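Local coordinates for protein leucyl aminopeptidase (Trypanosoma brucei brucei, PDB 5NTD) that probably removes amino acids such as leucine from peptide N-termini as a hexameric, two-metal M17 aminopeptidase, and binds the inhibitor bestatin, at residues L286-L300 with T338-R352. Sequence-based numbering, arbitrary orientation.
With MN (manganese (II) ion), chain B; MN (manganese (II) ion), chain C; BES (2-(3-amino-2-hydroxy-4-phenyl-butyrylamino)-4-methyl-pentanoic acid), chain D.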
loop_
_atom_site.group_PDB
_atom_site.type_symbol
_atom_site.label_atom_id
_atom_site.label_comp_id
_atom_site.label_asym_id
_atom_site.label_seq_id
_atom_site.Cartn_x
_atom_site.Cartn_y
_atom_site.Cartn_z
ATOM N N LEU G 286 -19.046 -35.245 9.573
ATOM C CA LEU G 286 -18.650 -33.886 9.872
ATOM C C LEU G 286 -17.181 -33.728 9.547
ATOM O O LEU G 286 -16.372 -34.592 9.876
ATOM C CB LEU G 286 -18.857 -33.534 11.345
ATOM C CG LEU G 286 -20.260 -33.793 11.897
ATOM C CD1 LEU G 286 -20.289 -33.568 13.406
ATOM C CD2 LEU G 286 -21.293 -32.888 11.236
ATOM N N VAL G 287 -16.835 -32.592 8.951
ATOM C CA VAL G 287 -15.428 -32.258 8.653
ATOM C C VAL G 287 -15.154 -30.801 9.062
ATOM O O VAL G 287 -15.847 -29.918 8.657
ATOM C CB VAL G 287 -15.133 -32.432 7.164
ATOM C CG1 VAL G 287 -13.653 -32.204 6.886
ATOM C CG2 VAL G 287 -15.523 -33.824 6.718
ATOM N N GLY G 288 -14.141 -30.601 9.875
ATOM C CA GLY G 288 -13.843 -29.286 10.420
ATOM C C GLY G 288 -12.443 -28.778 10.113
ATOM O O GLY G 288 -11.476 -29.515 10.201
ATOM N N LYS G 289 -12.370 -27.509 9.722
ATOM C CA LYS G 289 -11.073 -26.822 9.473
ATOM C C LYS G 289 -10.472 -26.547 10.840
ATOM O O LYS G 289 -10.974 -25.722 11.605
ATOM C CB LYS G 289 -11.239 -25.521 8.661
ATOM C CG LYS G 289 -9.948 -24.729 8.463
ATOM C CD LYS G 289 -10.170 -23.336 7.824
ATOM C CE LYS G 289 -8.878 -22.506 7.751
ATOM N NZ LYS G 289 -8.984 -21.091 7.292
ATOM N N GLY G 290 -9.397 -27.246 11.132
ATOM C CA GLY G 290 -8.715 -27.108 12.416
ATOM C C GLY G 290 -7.363 -26.454 12.314
ATOM O O GLY G 290 -6.339 -27.007 12.714
ATOM N N ILE G 291 -7.348 -25.270 11.734
ATOM C CA ILE G 291 -6.080 -24.526 11.573
ATOM C C ILE G 291 -5.854 -23.791 12.877
ATOM O O ILE G 291 -6.432 -22.734 13.129
ATOM C CB ILE G 291 -6.075 -23.587 10.357
ATOM C CG1 ILE G 291 -6.254 -24.413 9.073
ATOM C CG2 ILE G 291 -4.787 -22.781 10.283
ATOM C CD1 ILE G 291 -5.181 -25.462 8.795
ATOM N N VAL G 292 -5.010 -24.371 13.704
ATOM C CA VAL G 292 -4.734 -23.846 15.071
ATOM C C VAL G 292 -4.175 -22.431 15.045
ATOM O O VAL G 292 -4.386 -21.655 15.966
ATOM C CB VAL G 292 -3.803 -24.762 15.873
ATOM C CG1 VAL G 292 -4.548 -26.042 16.193
ATOM C CG2 VAL G 292 -2.523 -25.071 15.118
ATOM N N TYR G 293 -3.416 -22.151 13.993
ATOM C CA TYR G 293 -2.993 -20.793 13.665
ATOM C C TYR G 293 -2.678 -20.659 12.181
ATOM O O TYR G 293 -2.081 -21.536 11.584
ATOM C CB TYR G 293 -1.794 -20.406 14.465
ATOM C CG TYR G 293 -1.476 -18.922 14.472
ATOM C CD1 TYR G 293 -2.346 -18.002 15.066
ATOM C CD2 TYR G 293 -0.318 -18.440 13.876
ATOM C CE1 TYR G 293 -2.048 -16.664 15.095
ATOM C CE2 TYR G 293 -0.005 -17.095 13.894
ATOM C CZ TYR G 293 -0.863 -16.208 14.504
ATOM O OH TYR G 293 -0.564 -14.864 14.536
ATOM N N ASP G 294 -3.182 -19.577 11.597
ATOM C CA ASP G 294 -3.078 -19.292 10.139
ATOM C C ASP G 294 -2.194 -18.046 10.040
ATOM O O ASP G 294 -2.688 -16.926 10.029
ATOM C CB ASP G 294 -4.477 -19.035 9.484
ATOM C CG ASP G 294 -4.449 -19.024 7.925
ATOM O OD1 ASP G 294 -3.323 -19.210 7.423
ATOM O OD2 ASP G 294 -5.559 -18.911 7.211
ATOM N N CYS G 295 -0.886 -18.239 9.914
ATOM C CA CYS G 295 0.010 -17.092 9.612
ATOM C C CYS G 295 -0.028 -16.677 8.121
ATOM O O CYS G 295 0.517 -15.665 7.755
ATOM C CB CYS G 295 1.450 -17.362 10.064
ATOM S SG CYS G 295 2.526 -18.226 8.888
ATOM N N GLY G 296 -0.639 -17.517 7.296
ATOM C CA GLY G 296 -0.683 -17.354 5.826
ATOM C C GLY G 296 0.274 -18.261 5.064
ATOM O O GLY G 296 0.189 -18.422 3.869
ATOM N N GLY G 297 1.206 -18.843 5.806
ATOM C CA GLY G 297 2.340 -19.537 5.219
ATOM C C GLY G 297 3.249 -18.517 4.499
ATOM O O GLY G 297 3.374 -17.371 4.901
ATOM N N LEU G 298 3.881 -18.959 3.434
ATOM C CA LEU G 298 4.776 -18.098 2.656
ATOM C C LEU G 298 4.051 -16.813 2.156
ATOM O O LEU G 298 4.673 -15.763 2.027
ATOM C CB LEU G 298 5.436 -18.869 1.481
ATOM C CG LEU G 298 6.654 -19.689 1.906
ATOM C CD1 LEU G 298 7.098 -20.591 0.771
ATOM C CD2 LEU G 298 7.825 -18.809 2.316
ATOM N N ALA G 299 2.762 -16.967 1.875
ATOM C CA ALA G 299 1.845 -15.862 1.613
ATOM C C ALA G 299 1.454 -15.236 2.942
ATOM O O ALA G 299 0.296 -15.238 3.360
ATOM C CB ALA G 299 0.610 -16.326 0.849
ATOM N N LEU G 300 2.444 -14.662 3.578
ATOM C CA LEU G 300 2.326 -14.190 4.943
ATOM C C LEU G 300 1.265 -13.081 5.106
ATOM O O LEU G 300 1.255 -12.099 4.373
ATOM C CB LEU G 300 3.683 -13.698 5.447
ATOM C CG LEU G 300 3.819 -13.346 6.931
ATOM C CD1 LEU G 300 3.750 -14.617 7.776
ATOM C CD2 LEU G 300 5.153 -12.638 7.157
ATOM N N THR G 338 -14.352 -35.529 11.524
ATOM C CA THR G 338 -12.958 -35.479 11.054
ATOM C C THR G 338 -12.414 -34.063 11.283
ATOM O O THR G 338 -12.900 -33.086 10.723
ATOM C CB THR G 338 -12.844 -35.926 9.590
ATOM O OG1 THR G 338 -13.200 -37.316 9.492
ATOM C CG2 THR G 338 -11.424 -35.743 9.067
ATOM N N LEU G 339 -11.410 -33.987 12.131
ATOM C CA LEU G 339 -10.727 -32.736 12.450
ATOM C C LEU G 339 -9.468 -32.626 11.594
ATOM O O LEU G 339 -8.584 -33.475 11.647
ATOM C CB LEU G 339 -10.341 -32.669 13.907
ATOM C CG LEU G 339 -11.454 -32.977 14.905
ATOM C CD1 LEU G 339 -10.859 -32.943 16.306
ATOM C CD2 LEU G 339 -12.613 -32.001 14.799
ATOM N N CYS G 340 -9.421 -31.571 10.791
ATOM C CA CYS G 340 -8.298 -31.333 9.896
ATOM C C CYS G 340 -7.364 -30.379 10.612
ATOM O O CYS G 340 -7.466 -29.153 10.481
ATOM C CB CYS G 340 -8.765 -30.759 8.568
ATOM S SG CYS G 340 -10.014 -31.746 7.727
ATOM N N LEU G 341 -6.458 -30.954 11.375
ATOM C CA LEU G 341 -5.584 -30.185 12.277
ATOM C C LEU G 341 -4.210 -29.907 11.674
ATOM O O LEU G 341 -3.476 -30.805 11.265
ATOM C CB LEU G 341 -5.373 -30.890 13.598
ATOM C CG LEU G 341 -6.637 -31.246 14.356
ATOM C CD1 LEU G 341 -6.279 -32.039 15.624
ATOM C CD2 LEU G 341 -7.431 -30.017 14.737
ATOM N N ALA G 342 -3.900 -28.627 11.615
ATOM C CA ALA G 342 -2.594 -28.165 11.111
ATOM C C ALA G 342 -2.370 -26.738 11.576
ATOM O O ALA G 342 -3.308 -25.996 11.814
ATOM C CB ALA G 342 -2.529 -28.220 9.594
ATOM N N GLU G 343 -1.115 -26.380 11.739
ATOM C CA GLU G 343 -0.733 -24.965 11.801
ATOM C C GLU G 343 -0.170 -24.589 10.432
ATOM O O GLU G 343 0.678 -25.302 9.900
ATOM C CB GLU G 343 0.290 -24.656 12.874
ATOM C CG GLU G 343 0.687 -23.173 12.852
ATOM C CD GLU G 343 1.487 -22.724 14.050
ATOM O OE1 GLU G 343 2.139 -23.560 14.732
ATOM O OE2 GLU G 343 1.571 -21.490 14.260
ATOM N N ASN G 344 -0.684 -23.485 9.889
ATOM C CA ASN G 344 -0.172 -22.909 8.626
ATOM C C ASN G 344 0.969 -21.980 8.969
ATOM O O ASN G 344 0.801 -20.831 9.316
ATOM C CB ASN G 344 -1.235 -22.178 7.858
ATOM C CG ASN G 344 -0.844 -21.913 6.412
ATOM O OD1 ASN G 344 0.058 -22.543 5.868
ATOM N ND2 ASN G 344 -1.556 -20.987 5.767
ATOM N N ALA G 345 2.149 -22.558 8.938
ATOM C CA ALA G 345 3.358 -21.937 9.480
ATOM C C ALA G 345 4.258 -21.466 8.355
ATOM O O ALA G 345 4.100 -21.824 7.196
ATOM C CB ALA G 345 4.120 -22.915 10.390
ATOM N N ILE G 346 5.246 -20.704 8.752
ATOM C CA ILE G 346 6.226 -20.175 7.784
ATOM C C ILE G 346 7.620 -20.619 8.223
ATOM O O ILE G 346 8.003 -20.515 9.382
ATOM C CB ILE G 346 6.123 -18.620 7.569
ATOM C CG1 ILE G 346 7.040 -18.208 6.413
ATOM C CG2 ILE G 346 6.448 -17.868 8.826
ATOM C CD1 ILE G 346 6.780 -16.826 5.884
ATOM N N GLY G 347 8.336 -21.124 7.258
ATOM C CA GLY G 347 9.690 -21.646 7.496
ATOM C C GLY G 347 10.220 -22.403 6.320
ATOM O O GLY G 347 9.616 -22.406 5.247
ATOM N N PRO G 348 11.375 -23.034 6.485
ATOM C CA PRO G 348 12.064 -23.713 5.370
ATOM C C PRO G 348 11.266 -24.849 4.752
ATOM O O PRO G 348 11.438 -25.145 3.596
ATOM C CB PRO G 348 13.334 -24.292 6.031
ATOM C CG PRO G 348 13.486 -23.647 7.337
ATOM C CD PRO G 348 12.172 -23.048 7.723
ATOM N N LYS G 349 10.415 -25.486 5.544
ATOM C CA LYS G 349 9.569 -26.575 5.031
ATOM C C LYS G 349 8.198 -26.129 4.524
ATOM O O LYS G 349 7.387 -26.967 4.122
ATOM C CB LYS G 349 9.418 -27.665 6.062
ATOM C CG LYS G 349 10.761 -28.322 6.374
ATOM C CD LYS G 349 10.666 -29.744 6.871
ATOM C CE LYS G 349 9.704 -29.912 7.999
ATOM N NZ LYS G 349 9.384 -31.361 8.191
ATOM N N SER G 350 7.981 -24.820 4.455
ATOM C CA SER G 350 6.708 -24.282 3.946
ATOM C C SER G 350 6.367 -24.801 2.570
ATOM O O SER G 350 7.197 -24.780 1.666
ATOM C CB SER G 350 6.713 -22.765 3.910
ATOM O OG SER G 350 6.426 -22.208 5.180
ATOM N N TYR G 351 5.142 -25.255 2.407
ATOM C CA TYR G 351 4.634 -25.460 1.069
ATOM C C TYR G 351 4.600 -24.086 0.360
ATOM O O TYR G 351 4.427 -23.052 0.988
ATOM C CB TYR G 351 3.293 -26.229 1.031
ATOM C CG TYR G 351 1.984 -25.490 1.247
ATOM C CD1 TYR G 351 1.773 -24.666 2.351
ATOM C CD2 TYR G 351 0.925 -25.678 0.363
ATOM C CE1 TYR G 351 0.556 -24.015 2.535
ATOM C CE2 TYR G 351 -0.286 -25.042 0.545
ATOM C CZ TYR G 351 -0.461 -24.209 1.630
ATOM O OH TYR G 351 -1.679 -23.588 1.772
ATOM N N ARG G 352 4.805 -24.106 -0.938
ATOM C CA ARG G 352 5.110 -22.887 -1.672
ATOM C C ARG G 352 4.013 -22.433 -2.609
ATOM O O ARG G 352 3.153 -23.210 -3.008
ATOM C CB ARG G 352 6.358 -23.061 -2.520
ATOM C CG ARG G 352 7.562 -23.532 -1.749
ATOM C CD ARG G 352 8.674 -23.776 -2.741
ATOM N NE ARG G 352 9.839 -24.375 -2.095
ATOM C CZ ARG G 352 10.010 -25.679 -1.883
ATOM N NH1 ARG G 352 11.129 -26.098 -1.320
ATOM N NH2 ARG G 352 9.094 -26.571 -2.284
HETATM MN MN MN B . -7.278 -19.945 7.413
HETATM MN MN MN C . -5.339 -18.625 5.251
HETATM N N2 BES D . -8.528 -18.398 7.780
HETATM C C1 BES D . -8.624 -17.415 6.702
HETATM C C6 BES D . -10.041 -16.813 6.542
HETATM C C7 BES D . -10.428 -15.684 7.458
HETATM C C8 BES D . -10.929 -15.936 8.727
HETATM C C12 BES D . -10.345 -14.365 7.030
HETATM C C9 BES D . -11.298 -14.890 9.569
HETATM C C11 BES D . -10.711 -13.309 7.878
HETATM C C10 BES D . -11.181 -13.567 9.151
HETATM C C2 BES D . -8.157 -18.134 5.418
HETATM O O2 BES D . -7.180 -19.196 5.647
HETATM C C3 BES D . -7.502 -17.113 4.535
HETATM O O3 BES D . -6.275 -16.969 4.750
HETATM N N1 BES D . -8.327 -16.565 3.629
HETATM C C4 BES D . -7.963 -15.573 2.661
HETATM C C13 BES D . -7.532 -16.201 1.340
HETATM C C14 BES D . -6.777 -15.261 0.401
HETATM C C15 BES D . -5.669 -14.410 1.008
HETATM C C16 BES D . -6.131 -16.066 -0.700
HETATM C C5 BES D . -9.114 -14.675 2.360
HETATM O O1 BES D . -8.878 -13.474 2.233
HETATM O O4 BES D . -10.250 -15.144 2.236
HETATM O O HOH W 1 -15.965 -37.145 9.148
HETATM O O HOH W 2 3.548 -21.955 3.185
#
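Asp294 and Asn344 lie side by side where two parallel strands of the M17 catalytic domain end at its dinuclear manganese site. Asp294 OD2 bridges the two manganese ions, 2.0 Å from each, while its OD1 takes a nearly straight hydrogen bond from Asn344 ND2 (3.0 Å, syn side, somewhat out of the carboxylate plane). Asn344 ND2 also reaches Thr370 O, an arrangement consistent with the amide acting as a second-shell brace on the bridging carboxylate. A weak bond from Gly296 N to the same OD1 adds a second hold. Lys289 is fully extended, CG anti to the backbone N (chi1 176°), which carries NZ to one of the ions at 2.1 Å. Bestatin O2 bridges the same pair of ions, and Asp312, Asp371 and Glu373 complete the protein ligands.

Behind the site, strand 286-291 runs parallel to strand 338-344, joined by a ladder from Thr338 N to Leu286 O through Val292 N to Ala342 O. At Val292 the chain turns a corner, and pairing resumes with Asn344 N to Tyr293 O. On the face with Lys289 and Asp294, Val287 CG1 touches Cys340 SG, and Ile291 CD1 packs on Ala342 CB at 3.9 Å. On the other face Glu343 runs alongside Tyr293, its OE2 lying 3.5 Å from Tyr293 CB and oblique to the ring, with the carboxylate and ring planes 82° apart; that carboxylate forms a salt bridge with Arg352 of a neighbouring subunit, placing this edge in the hexamer interface. Beyond the strands, Leu298 CG rests on Ser350 CB at 3.7 Å and its CD1 on Tyr351 O. A water links these loops, accepting from Leu298 N and donating to Tyr351 O at 2.6 Å.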